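Local coordinates for cell division control protein 45 cdc45 putative (Entamoeba histolytica, PDB 6CC2) that probably acts in chromosomal DNA replication as the Cdc45 partner of the MCM helicase and GINS in the replicative CMG complex, at residues G14-G19 against E47-L52; T502-N507 against V530-A535. All blocks are in the same frame, centred on the assembly; numbering follows the deposited sequence.

Contact 1: G14-G19 against E47-L52. With EDO (1,2-ethanediol), chain J.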
# COMPACT_ATOMS: atom_id res chain seq x y z
N GLY A 14 -23.27 -13.00 17.58
CA GLY A 14 -22.80 -14.34 17.25
C GLY A 14 -21.37 -14.56 17.68
O GLY A 14 -21.03 -15.61 18.24
N LEU A 15 -20.51 -13.56 17.46
CA LEU A 15 -19.14 -13.66 17.93
C LEU A 15 -19.09 -13.84 19.43
O LEU A 15 -18.40 -14.72 19.95
CB LEU A 15 -18.36 -12.40 17.52
CG LEU A 15 -18.26 -12.06 16.05
CD1 LEU A 15 -17.50 -10.74 15.92
CD2 LEU A 15 -17.53 -13.14 15.26
N ARG A 16 -19.85 -13.01 20.16
CA ARG A 16 -19.88 -13.12 21.62
C ARG A 16 -20.38 -14.48 22.07
O ARG A 16 -19.79 -15.11 22.96
CB ARG A 16 -20.75 -12.01 22.20
CG ARG A 16 -20.08 -10.65 22.29
CD ARG A 16 -20.97 -9.64 23.03
NE ARG A 16 -22.00 -9.08 22.16
CZ ARG A 16 -22.08 -7.79 21.81
NH1 ARG A 16 -21.20 -6.90 22.26
NH2 ARG A 16 -23.06 -7.39 21.01
N ASN A 17 -21.49 -14.96 21.49
CA ASN A 17 -22.05 -16.24 21.91
C ASN A 17 -21.08 -17.38 21.64
O ASN A 17 -20.92 -18.28 22.48
CB ASN A 17 -23.38 -16.49 21.21
CG ASN A 17 -24.49 -15.65 21.78
OD1 ASN A 17 -24.35 -15.08 22.86
ND2 ASN A 17 -25.60 -15.56 21.06
N ARG A 18 -20.45 -17.39 20.46
CA ARG A 18 -19.50 -18.45 20.15
C ARG A 18 -18.22 -18.29 20.95
O ARG A 18 -17.55 -19.29 21.24
CB ARG A 18 -19.24 -18.48 18.65
CG ARG A 18 -20.50 -18.78 17.84
CD ARG A 18 -20.18 -19.03 16.35
NE ARG A 18 -19.61 -17.88 15.65
CZ ARG A 18 -20.32 -16.91 15.07
NH1 ARG A 18 -19.68 -15.93 14.44
NH2 ARG A 18 -21.65 -16.91 15.13
N GLY A 19 -17.88 -17.06 21.34
CA GLY A 19 -16.68 -16.84 22.13
C GLY A 19 -16.78 -17.36 23.55
O GLY A 19 -15.75 -17.62 24.18
N GLU A 47 -10.80 -7.34 22.02
CA GLU A 47 -10.13 -7.29 23.31
C GLU A 47 -11.09 -6.84 24.41
O GLU A 47 -11.17 -7.46 25.48
CB GLU A 47 -8.93 -6.35 23.26
CG GLU A 47 -7.74 -6.86 22.47
CD GLU A 47 -6.67 -5.79 22.29
OE1 GLU A 47 -6.60 -4.86 23.13
OE2 GLU A 47 -5.91 -5.86 21.30
N LYS A 48 -11.82 -5.76 24.16
CA LYS A 48 -12.71 -5.21 25.18
C LYS A 48 -13.80 -6.21 25.57
O LYS A 48 -14.26 -6.20 26.71
CB LYS A 48 -13.33 -3.91 24.68
CG LYS A 48 -13.72 -2.93 25.77
CD LYS A 48 -13.17 -1.54 25.49
CE LYS A 48 -11.66 -1.49 25.67
NZ LYS A 48 -11.09 -0.17 25.27
N ASP A 49 -14.19 -7.09 24.65
CA ASP A 49 -15.24 -8.07 24.90
C ASP A 49 -14.70 -9.46 25.25
O ASP A 49 -15.48 -10.40 25.40
CB ASP A 49 -16.16 -8.17 23.69
CG ASP A 49 -17.05 -6.96 23.53
OD1 ASP A 49 -17.74 -6.61 24.52
OD2 ASP A 49 -17.06 -6.38 22.42
N GLY A 50 -13.38 -9.60 25.39
CA GLY A 50 -12.81 -10.87 25.78
C GLY A 50 -12.86 -11.94 24.72
O GLY A 50 -12.83 -13.13 25.06
N LEU A 51 -12.93 -11.56 23.45
CA LEU A 51 -13.06 -12.51 22.35
C LEU A 51 -11.66 -12.93 21.89
O LEU A 51 -10.88 -12.09 21.43
CB LEU A 51 -13.84 -11.92 21.19
CG LEU A 51 -15.36 -11.86 21.33
CD1 LEU A 51 -15.75 -11.24 22.64
CD2 LEU A 51 -15.97 -11.09 20.18
N LEU A 52 -11.36 -14.22 22.03
CA LEU A 52 -10.07 -14.74 21.58
C LEU A 52 -9.97 -14.65 20.07
O LEU A 52 -10.92 -14.93 19.34
CB LEU A 52 -9.91 -16.18 22.05
CG LEU A 52 -10.06 -16.38 23.55
CD1 LEU A 52 -9.84 -17.84 23.92
CD2 LEU A 52 -9.11 -15.48 24.30
C1 EDO J . -3.41 -8.41 18.78
O1 EDO J . -4.12 -9.51 18.19
C2 EDO J . -4.40 -7.50 19.49
O2 EDO J . -5.16 -8.27 20.43
O HOH W 1 -13.44 -16.13 22.70

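Contact 2: T502-N507 against V530-A535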
# COMPACT_ATOMS: atom_id res chain seq x y z
N THR A 502 2.31 -16.63 -15.82
CA THR A 502 2.48 -17.97 -15.29
C THR A 502 2.47 -19.01 -16.40
O THR A 502 3.23 -19.98 -16.35
CB THR A 502 1.41 -18.29 -14.24
OG1 THR A 502 0.11 -18.21 -14.81
CG2 THR A 502 1.52 -17.33 -13.10
N GLN A 503 1.64 -18.81 -17.43
CA GLN A 503 1.64 -19.71 -18.57
C GLN A 503 2.99 -19.71 -19.29
O GLN A 503 3.45 -20.77 -19.75
CB GLN A 503 0.52 -19.35 -19.54
CG GLN A 503 -0.87 -19.71 -19.04
CD GLN A 503 -1.98 -19.27 -19.99
OE1 GLN A 503 -1.75 -19.09 -21.19
NE2 GLN A 503 -3.18 -19.09 -19.46
N THR A 504 3.65 -18.55 -19.37
CA THR A 504 4.98 -18.50 -19.96
C THR A 504 5.96 -19.34 -19.16
O THR A 504 6.72 -20.15 -19.71
CB THR A 504 5.46 -17.04 -20.05
OG1 THR A 504 4.53 -16.27 -20.82
CG2 THR A 504 6.82 -16.98 -20.70
N ALA A 505 5.96 -19.15 -17.83
CA ALA A 505 6.79 -19.99 -16.97
C ALA A 505 6.51 -21.47 -17.18
O ALA A 505 7.43 -22.29 -17.26
CB ALA A 505 6.58 -19.61 -15.51
N GLN A 506 5.22 -21.84 -17.30
CA GLN A 506 4.89 -23.25 -17.51
C GLN A 506 5.45 -23.75 -18.84
O GLN A 506 5.98 -24.88 -18.92
CB GLN A 506 3.38 -23.44 -17.48
CG GLN A 506 2.84 -24.03 -16.19
CD GLN A 506 3.35 -25.44 -15.92
OE1 GLN A 506 3.47 -25.85 -14.76
NE2 GLN A 506 3.64 -26.19 -16.98
N ASN A 507 5.33 -22.95 -19.90
CA ASN A 507 5.84 -23.37 -21.20
C ASN A 507 7.35 -23.50 -21.19
O ASN A 507 7.90 -24.35 -21.90
CB ASN A 507 5.41 -22.37 -22.28
CG ASN A 507 3.92 -22.35 -22.49
OD1 ASN A 507 3.23 -23.30 -22.15
ND2 ASN A 507 3.41 -21.26 -23.04
N VAL A 530 16.65 -14.26 -24.53
CA VAL A 530 15.92 -14.03 -25.78
C VAL A 530 14.79 -15.05 -25.93
O VAL A 530 13.66 -14.68 -26.27
CB VAL A 530 16.88 -14.06 -26.98
CG1 VAL A 530 16.13 -14.16 -28.28
CG2 VAL A 530 17.75 -12.80 -26.96
N LYS A 531 15.08 -16.31 -25.63
CA LYS A 531 14.06 -17.35 -25.68
C LYS A 531 12.88 -17.00 -24.77
O LYS A 531 11.71 -17.12 -25.17
CB LYS A 531 14.68 -18.69 -25.27
CG LYS A 531 13.71 -19.86 -25.25
CD LYS A 531 14.42 -21.12 -24.76
CE LYS A 531 13.48 -22.32 -24.80
NZ LYS A 531 14.15 -23.54 -24.29
N TYR A 532 13.18 -16.58 -23.55
CA TYR A 532 12.13 -16.20 -22.61
C TYR A 532 11.34 -14.98 -23.08
O TYR A 532 10.10 -14.95 -22.97
CB TYR A 532 12.74 -15.91 -21.24
CG TYR A 532 11.72 -15.42 -20.26
CD1 TYR A 532 10.79 -16.30 -19.71
CD2 TYR A 532 11.63 -14.09 -19.92
CE1 TYR A 532 9.83 -15.85 -18.84
CE2 TYR A 532 10.67 -13.64 -19.04
CZ TYR A 532 9.78 -14.53 -18.50
OH TYR A 532 8.82 -14.08 -17.65
N LYS A 533 12.02 -13.97 -23.62
CA LYS A 533 11.29 -12.80 -24.10
C LYS A 533 10.36 -13.18 -25.24
O LYS A 533 9.22 -12.68 -25.31
CB LYS A 533 12.29 -11.72 -24.55
CG LYS A 533 13.00 -11.04 -23.36
CD LYS A 533 14.31 -10.35 -23.79
CE LYS A 533 14.07 -9.01 -24.38
NZ LYS A 533 15.37 -8.35 -24.81
N LYS A 534 10.80 -14.08 -26.13
CA LYS A 534 9.95 -14.51 -27.24
C LYS A 534 8.74 -15.28 -26.73
O LYS A 534 7.63 -15.11 -27.24
CB LYS A 534 10.75 -15.34 -28.24
CG LYS A 534 11.82 -14.54 -28.98
CD LYS A 534 12.52 -15.38 -30.05
CE LYS A 534 13.26 -16.57 -29.44
NZ LYS A 534 14.22 -17.20 -30.39
N ALA A 535 8.94 -16.15 -25.74
CA ALA A 535 7.84 -16.93 -25.17
C ALA A 535 6.85 -16.04 -24.46
O ALA A 535 5.62 -16.24 -24.55
CB ALA A 535 8.39 -17.98 -24.20
O HOH W 2 5.25 -19.48 -24.53

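Contact 1: G14-G19 against E47-L52
Leu-51, just past the Schellman motif that ends helix 33-48, packs against Leu-15 of helix 8-20 at the edge of the N-terminal parallel sheet, the part of Cdc45 related to the DHH phosphoesterases of the RecJ family. The Schellman turn closes the helix of the beta-alpha-beta unit formed with strands 24-29 and 53-57; helix 8-20, which leads into strand 24-29, packs against the turn from outside that unit. In the turn Gly-50 has positive phi, and its N bonds back to Glu-47 O at 3.1 Å. The chain then runs toward the outermost strand 53-57.

Across the two segments the closest apolar approach is made by one methyl, Leu-51 CD2, 3.8 Å from Leu-15 CB, so it meets the root of that side chain instead of its branched end, and it also approaches the helix backbone, 4.3 Å from Arg-16 N. CG of Leu-51 lies anti to its own carbonyl carbon (chi1 -78°), which turns the branch to the helix. Ile-25 of strand 24-29 and Phe-46 of helix 33-48 touch both leucines and complete this buried patch.

Nearer the surface, Arg-16 bends at chi3 (-81°) and brings its guanidinium toward Asp-49. The carboxylate comes to the guanidinium edge, near its plane, but the two planes stand 85° apart and NH1 to Asp-49 OD1 is 4.1 Å, too long for a salt bridge. The attraction is therefore loose, and both groups have closer partners: Arg-16 NH2 is hydrogen-bonded to Asn-13 OD1, while Asp-49 OD2 is hydrogen-bonded to Tyr-12 OH and salt-bridged to Lys-195 NZ.

Where helix 8-20 nears its end, a water spans the gap between the backbones. It has more acceptors in reach than protons, Gly-19 O at 3.1 Å among them, and it accepts from Leu-52 N at 2.9 Å.

Contact 2: T502-N507 against V530-A535
Thr-504 and Tyr-532 meet at about a right angle: the short threonine branch crosses the direction of the tyrosine side chain, and its methyl carbon CG2 rests 3.7 Å from CE1 and 4.1 Å from CD1. The methyl approaches this CD1-CE1 side of the ring obliquely. Tyr-532 reaches this position because its CG is anti to the backbone N (chi1 176°), which swings the ring out from its own helix, beside the junction of the helices and over residues of the sheet.

The same methyl also touches the next turn of the tyrosine's helix. Thr-504 CG2 lies 4.0 Å from Ala-535 CB and 3.9 Å from Ala-535 C, so a single methyl touches both the aromatic ring and the alanine three positions further on. The small side chain at Ala-535 allows close approach here, its CA being 6.1 Å from Thr-504 CA.

The helices concerned, 494-508 and 529-537, lie before and after strand 519-525 in the C-terminal mixed sheet, a region that probably corresponds to the DHHA1-like domain of RecJ-family proteins. Tyr-532 is buried there among Phe-501, Ile-510, Ile-524 of that strand and Phe-429 of strand 427-432.

The hydroxyl of Thr-504, placed beside the backbone N, turns back along its own helix, and OG1 is hydrogen-bonded to Lys-500 O, one turn earlier.

Towards the exposed side, the polar link is indirect. A water accepts from Asn-507 ND2 at 3.0 Å and donates to Ala-535 O at 3.3 Å, joining an amide side chain of one helix to a backbone carbonyl of the other.

In the fold
The two contacts belong to different sheets and share no helix or strand; their centres are about 50 Å apart, each far from the middle of the chain. Contact 1 joins a helix to the turn that follows another helix beside the parallel sheet, and grades from buried leucines to loosely paired charges at the surface. Contact 2 joins two helices flanking the mixed sheet, is more fully buried, and relies on methyl and aromatic groups without any charged pair. Neither has a direct hydrogen bond between its segments. In both, a water bridges the polar atoms: backbone to backbone in contact 1, side chain to backbone in contact 2.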